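Local coordinates for protein oxidoreductase, Gfo/Idh/MocA family (Pseudomonas syringae pv. tomato, PDB 3DTY) that probably acts as an NAD(P)-dependent oxidoreductase, pairing an NAD-binding Rossmann fold with a C-terminal alpha/beta domain, and binds magnesium, at residues G199-Y202 with V203-D206; G370-W373 with V374-V378. All coordinates share one frame; numbering follows the deposited sequence.

Contact 1 (G199-Y202 with V203-D206); sequences GPSY and VLGD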
ATOM      1  N   GLY A 199      20.530  -5.735  31.596  1.00 19.04           N
ATOM      2  CA  GLY A 199      20.827  -7.096  31.178  1.00 17.51           C
ATOM      3  C   GLY A 199      21.982  -7.205  30.191  1.00 14.91           C
ATOM      4  O   GLY A 199      22.750  -6.262  30.028  1.00 14.97           O
ATOM      5  N   PRO A 200      22.127  -8.353  29.509  1.00 14.58           N
ATOM      6  CA  PRO A 200      23.199  -8.577  28.535  1.00 14.11           C
ATOM      7  C   PRO A 200      22.986  -7.903  27.173  1.00 13.24           C
ATOM      8  O   PRO A 200      23.924  -7.769  26.390  1.00 13.69           O
ATOM      9  CB  PRO A 200      23.229 -10.091  28.421  1.00 15.14           C
ATOM     10  CG  PRO A 200      21.775 -10.427  28.506  1.00 15.28           C
ATOM     11  CD  PRO A 200      21.306  -9.566  29.663  1.00 14.35           C
ATOM     12  N   SER A 201      21.761  -7.487  26.876  1.00 13.59           N
ATOM     13  CA  SER A 201      21.518  -6.837  25.590  1.00 11.42           C
ATOM     14  C   SER A 201      20.395  -5.833  25.678  1.00 11.67           C
ATOM     15  O   SER A 201      19.778  -5.666  26.727  1.00 11.41           O
ATOM     16  CB  SER A 201      21.144  -7.864  24.522  1.00 13.06           C
ATOM     17  OG  SER A 201      19.739  -8.057  24.456  1.00 10.94           O
ATOM     18  N   TYR A 202      20.145  -5.155  24.565  1.00 10.35           N
ATOM     19  CA  TYR A 202      19.052  -4.211  24.505  1.00 10.59           C
ATOM     20  C   TYR A 202      18.027  -4.644  23.445  1.00  8.61           C
ATOM     21  O   TYR A 202      17.076  -5.354  23.782  1.00  8.51           O
ATOM     22  CB  TYR A 202      19.558  -2.785  24.257  1.00 11.07           C
ATOM     23  CG  TYR A 202      18.446  -1.820  23.923  1.00 13.70           C
ATOM     24  CD1 TYR A 202      17.217  -1.887  24.584  1.00 13.68           C
ATOM     25  CD2 TYR A 202      18.593  -0.887  22.896  1.00 13.03           C
ATOM     26  CE1 TYR A 202      16.163  -1.065  24.218  1.00 14.97           C
ATOM     27  CE2 TYR A 202      17.550  -0.061  22.528  1.00 15.09           C
ATOM     28  CZ  TYR A 202      16.335  -0.159  23.190  1.00 15.17           C
ATOM     29  OH  TYR A 202      15.281   0.626  22.796  1.00 17.68           O
ATOM     30  N   VAL A 203      18.214  -4.276  22.178  1.00  7.89           N
ATOM     31  CA  VAL A 203      17.205  -4.647  21.173  1.00  6.90           C
ATOM     32  C   VAL A 203      16.962  -6.135  20.926  1.00  7.04           C
ATOM     33  O   VAL A 203      15.848  -6.522  20.584  1.00  6.72           O
ATOM     34  CB  VAL A 203      17.445  -3.943  19.799  1.00  7.00           C
ATOM     35  CG1 VAL A 203      17.284  -2.442  19.970  1.00  5.13           C
ATOM     36  CG2 VAL A 203      18.822  -4.289  19.233  1.00  6.58           C
ATOM     37  N   LEU A 204      17.984  -6.969  21.099  1.00  7.01           N
ATOM     38  CA  LEU A 204      17.820  -8.408  20.902  1.00  6.36           C
ATOM     39  C   LEU A 204      16.691  -8.946  21.783  1.00  7.69           C
ATOM     40  O   LEU A 204      15.808  -9.655  21.311  1.00  7.76           O
ATOM     41  CB  LEU A 204      19.122  -9.146  21.224  1.00  6.88           C
ATOM     42  CG  LEU A 204      20.244  -9.037  20.186  1.00  9.56           C
ATOM     43  CD1 LEU A 204      21.542  -9.605  20.766  1.00 10.43           C
ATOM     44  CD2 LEU A 204      19.841  -9.779  18.918  1.00  9.05           C
ATOM     45  N   GLY A 205      16.728  -8.601  23.065  1.00  8.56           N
ATOM     46  CA  GLY A 205      15.698  -9.051  23.975  1.00  8.19           C
ATOM     47  C   GLY A 205      14.454  -8.171  23.983  1.00  9.46           C
ATOM     48  O   GLY A 205      13.349  -8.679  24.147  1.00 11.00           O
ATOM     49  N   ASP A 206      14.616  -6.862  23.792  1.00  8.76           N
ATOM     50  CA  ASP A 206      13.467  -5.950  23.819  1.00  9.83           C
ATOM     51  C   ASP A 206      12.519  -6.095  22.630  1.00  7.04           C
ATOM     52  O   ASP A 206      11.309  -6.086  22.806  1.00  9.61           O
ATOM     53  CB  ASP A 206      13.935  -4.488  23.920  1.00  9.60           C
ATOM     54  CG  ASP A 206      12.776  -3.512  24.172  1.00 13.64           C
ATOM     55  OD1 ASP A 206      12.065  -3.672  25.190  1.00 12.53           O
ATOM     56  OD2 ASP A 206      12.578  -2.579  23.353  1.00 15.36           O
TER
HETATM   57  O   HOH W   1      13.502  -1.057  21.376  1.00 16.95           O

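Contact 2 (G370-W373 with V374-V378); sequences GVRW and VERCV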
ATOM      1  N   GLY A 370      13.381 -17.723  24.834  1.00 11.13           N
ATOM      2  CA  GLY A 370      13.586 -16.317  24.534  1.00 11.10           C
ATOM      3  C   GLY A 370      14.869 -15.838  25.189  1.00 11.70           C
ATOM      4  O   GLY A 370      15.607 -15.020  24.639  1.00 12.48           O
ATOM      5  N   VAL A 371      15.128 -16.348  26.385  1.00 10.93           N
ATOM      6  CA  VAL A 371      16.336 -16.002  27.120  1.00  9.59           C
ATOM      7  C   VAL A 371      17.522 -16.676  26.437  1.00  8.40           C
ATOM      8  O   VAL A 371      18.557 -16.057  26.235  1.00  8.80           O
ATOM      9  CB  VAL A 371      16.252 -16.483  28.587  1.00  9.31           C
ATOM     10  CG1 VAL A 371      17.578 -16.255  29.290  1.00  9.66           C
ATOM     11  CG2 VAL A 371      15.124 -15.744  29.314  1.00  8.15           C
ATOM     12  N   ARG A 372      17.364 -17.945  26.074  1.00  7.54           N
ATOM     13  CA  ARG A 372      18.446 -18.671  25.419  1.00  8.43           C
ATOM     14  C   ARG A 372      18.852 -17.992  24.114  1.00  7.72           C
ATOM     15  O   ARG A 372      20.032 -17.775  23.871  1.00  9.10           O
ATOM     16  CB  ARG A 372      18.044 -20.121  25.114  1.00  9.43           C
ATOM     17  CG  ARG A 372      19.229 -20.993  24.683  1.00 13.48           C
ATOM     18  CD  ARG A 372      18.792 -22.347  24.152  1.00 16.49           C
ATOM     19  NE  ARG A 372      17.845 -23.021  25.040  1.00 22.06           N
ATOM     20  CZ  ARG A 372      18.151 -23.522  26.232  1.00 22.11           C
ATOM     21  NH1 ARG A 372      19.388 -23.434  26.703  1.00 22.29           N
ATOM     22  NH2 ARG A 372      17.216 -24.116  26.952  1.00 22.46           N
ATOM     23  N   TRP A 373      17.871 -17.660  23.279  1.00  6.52           N
ATOM     24  CA  TRP A 373      18.159 -17.020  22.000  1.00  7.45           C
ATOM     25  C   TRP A 373      19.007 -15.762  22.189  1.00  8.15           C
ATOM     26  O   TRP A 373      19.984 -15.558  21.481  1.00  8.74           O
ATOM     27  CB  TRP A 373      16.870 -16.655  21.265  1.00  6.74           C
ATOM     28  CG  TRP A 373      17.112 -16.087  19.900  1.00  8.42           C
ATOM     29  CD1 TRP A 373      17.467 -16.777  18.770  1.00  8.85           C
ATOM     30  CD2 TRP A 373      17.041 -14.705  19.520  1.00  9.29           C
ATOM     31  NE1 TRP A 373      17.616 -15.907  17.713  1.00  8.64           N
ATOM     32  CE2 TRP A 373      17.361 -14.631  18.146  1.00  8.73           C
ATOM     33  CE3 TRP A 373      16.736 -13.523  20.208  1.00  9.37           C
ATOM     34  CZ2 TRP A 373      17.381 -13.419  17.445  1.00  7.76           C
ATOM     35  CZ3 TRP A 373      16.758 -12.314  19.507  1.00  8.96           C
ATOM     36  CH2 TRP A 373      17.080 -12.276  18.139  1.00  8.19           C
ATOM     37  N   VAL A 374      18.630 -14.923  23.146  1.00  7.76           N
ATOM     38  CA  VAL A 374      19.387 -13.705  23.399  1.00  7.79           C
ATOM     39  C   VAL A 374      20.799 -14.038  23.886  1.00  7.77           C
ATOM     40  O   VAL A 374      21.772 -13.425  23.447  1.00  9.34           O
ATOM     41  CB  VAL A 374      18.666 -12.817  24.436  1.00  7.18           C
ATOM     42  CG1 VAL A 374      19.596 -11.710  24.930  1.00  9.29           C
ATOM     43  CG2 VAL A 374      17.415 -12.209  23.803  1.00  7.17           C
ATOM     44  N   GLU A 375      20.908 -15.016  24.780  1.00  8.04           N
ATOM     45  CA  GLU A 375      22.203 -15.421  25.326  1.00  7.77           C
ATOM     46  C   GLU A 375      23.139 -15.933  24.223  1.00  8.71           C
ATOM     47  O   GLU A 375      24.317 -15.586  24.204  1.00  8.88           O
ATOM     48  CB  GLU A 375      22.006 -16.495  26.415  1.00 10.28           C
ATOM     49  CG  GLU A 375      23.263 -16.825  27.241  1.00 12.05           C
ATOM     50  CD  GLU A 375      22.951 -17.555  28.551  1.00 15.38           C
ATOM     51  OE1 GLU A 375      22.325 -16.950  29.458  1.00 14.52           O
ATOM     52  OE2 GLU A 375      23.330 -18.738  28.676  1.00 13.07           O
ATOM     53  N   ARG A 376      22.619 -16.746  23.303  1.00  7.54           N
ATOM     54  CA  ARG A 376      23.449 -17.261  22.216  1.00  8.69           C
ATOM     55  C   ARG A 376      23.856 -16.129  21.262  1.00  9.53           C
ATOM     56  O   ARG A 376      25.003 -16.068  20.833  1.00  9.75           O
ATOM     57  CB  ARG A 376      22.713 -18.363  21.433  1.00  9.10           C
ATOM     58  CG  ARG A 376      22.112 -19.467  22.314  1.00 12.34           C
ATOM     59  CD  ARG A 376      23.123 -20.012  23.321  1.00 12.17           C
ATOM     60  NE  ARG A 376      24.149 -20.843  22.698  1.00 12.64           N
ATOM     61  CZ  ARG A 376      25.236 -21.283  23.324  1.00 10.25           C
ATOM     62  NH1 ARG A 376      25.446 -20.965  24.596  1.00  8.06           N
ATOM     63  NH2 ARG A 376      26.107 -22.053  22.682  1.00 10.67           N
ATOM     64  N   CYS A 377      22.922 -15.243  20.919  1.00  9.26           N
ATOM     65  CA  CYS A 377      23.247 -14.125  20.034  1.00  9.73           C
ATOM     66  C   CYS A 377      24.334 -13.257  20.662  1.00 10.05           C
ATOM     67  O   CYS A 377      25.278 -12.841  19.983  1.00 10.57           O
ATOM     68  CB  CYS A 377      22.012 -13.266  19.758  1.00 10.30           C
ATOM     69  SG  CYS A 377      20.825 -14.014  18.627  1.00 13.04           S
ATOM     70  N   VAL A 378      24.205 -12.987  21.959  1.00  9.20           N
ATOM     71  CA  VAL A 378      25.196 -12.168  22.653  1.00 10.46           C
ATOM     72  C   VAL A 378      26.570 -12.838  22.627  1.00  9.81           C
ATOM     73  O   VAL A 378      27.590 -12.177  22.412  1.00  9.66           O
ATOM     74  CB  VAL A 378      24.791 -11.902  24.121  1.00 12.45           C
ATOM     75  CG1 VAL A 378      25.924 -11.185  24.847  1.00 12.36           C
ATOM     76  CG2 VAL A 378      23.519 -11.044  24.167  1.00 11.71           C
TER

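Contact 1 (G199-Y202 with V203-D206)
D206 N donates to Y202 O at 2.9 Å, fairly straight at 160° at the hydrogen; the bond closes the first turn of helix 203-218, with Y202 at the N-cap position. One residue earlier, S201 OG receives a weak bond from G205 N at 3.4 Å and lies against L204 CB. With CG anti to the backbone N (chi1 169°), the Y202 ring is carried forward, past V203 and toward D206. V203 CG1 sits over one face of the phenol, 3.9 Å from the centroid of the Y202 ring, a CH-pi contact. D206 runs alongside the tyrosine in the same direction, its carboxylate plane turned only 20° from that of the ring. A water joins their polar ends, 2.8 Å from Y202 OH and donating to D206 OD2 at 2.7 Å. E242 OE2, in a neighbouring loop, accepts hydrogen bonds from the amides of Y202 and L204 at the start of the helix. L204, by contrast, packs on W373 and C377 of helix 364-382 and on strands 244-251 and 256-262, so the turn joins the incoming loop to the helical layer on the mixed sheet.

Contact 2 (G370-W373 with V374-V378)
C377 SG lies over one face of the W373 indole, 3.6 Å from W373 CE2 and 3.8 Å from the centroid of the six-membered ring. The sulfur stands only 22° off the ring normal and is offset toward the rim, a Cys sulfur-aromatic contact between residues four apart on one helix. V374 CG2 touches the benzo part of the indole, 3.9 Å from W373 CE3, the two side chains crossing at about a right angle. These positions follow from the torsions, since W373 CG is anti to its backbone N (chi1 -176°) whereas C377 SG is anti to its carbonyl carbon, which brings it back onto the ring. The backbone fixes the spacing: C377 N donates to W373 O at 3.0 Å, and R376 N to R372 O at 2.8 Å. On another flank R372 and R376 run side by side, CG to CG 4.0 Å, but their charged ends diverge, R372 NE to a salt bridge with E369 and R376 NH2 to the carbonyl of A389. E375 OE1 accepts from V122 N, next to the magnesium ligand E123. Within helix 364-382, W373 and C377 face strands 224-232 and 244-251 of the mixed sheet, while W373 and V374 also pack against helix 203-218.

Contacts 1 and 2 lie in one alpha/beta domain with centres about 9 Å apart, and they meet directly. L204 O comes within 3.4 Å of W373 CZ3, and G205 CA, which carries no side chain, approaches V374 CG2 at 3.6 Å. Helices 203-218 and 364-382 thus meet each other here, and each also sends side chains onto the mixed sheet. Contact 1 is partly buried and marks the beginning of a helix; its chemistry combines the first helical backbone bond, outside bonds to the opening amides, a CH-pi contact and a water bridge. Contact 2 is more deeply buried and lies within a helix, where regular backbone bonds accompany sulfur-aromatic and apolar contacts, and the charged side chains find partners elsewhere.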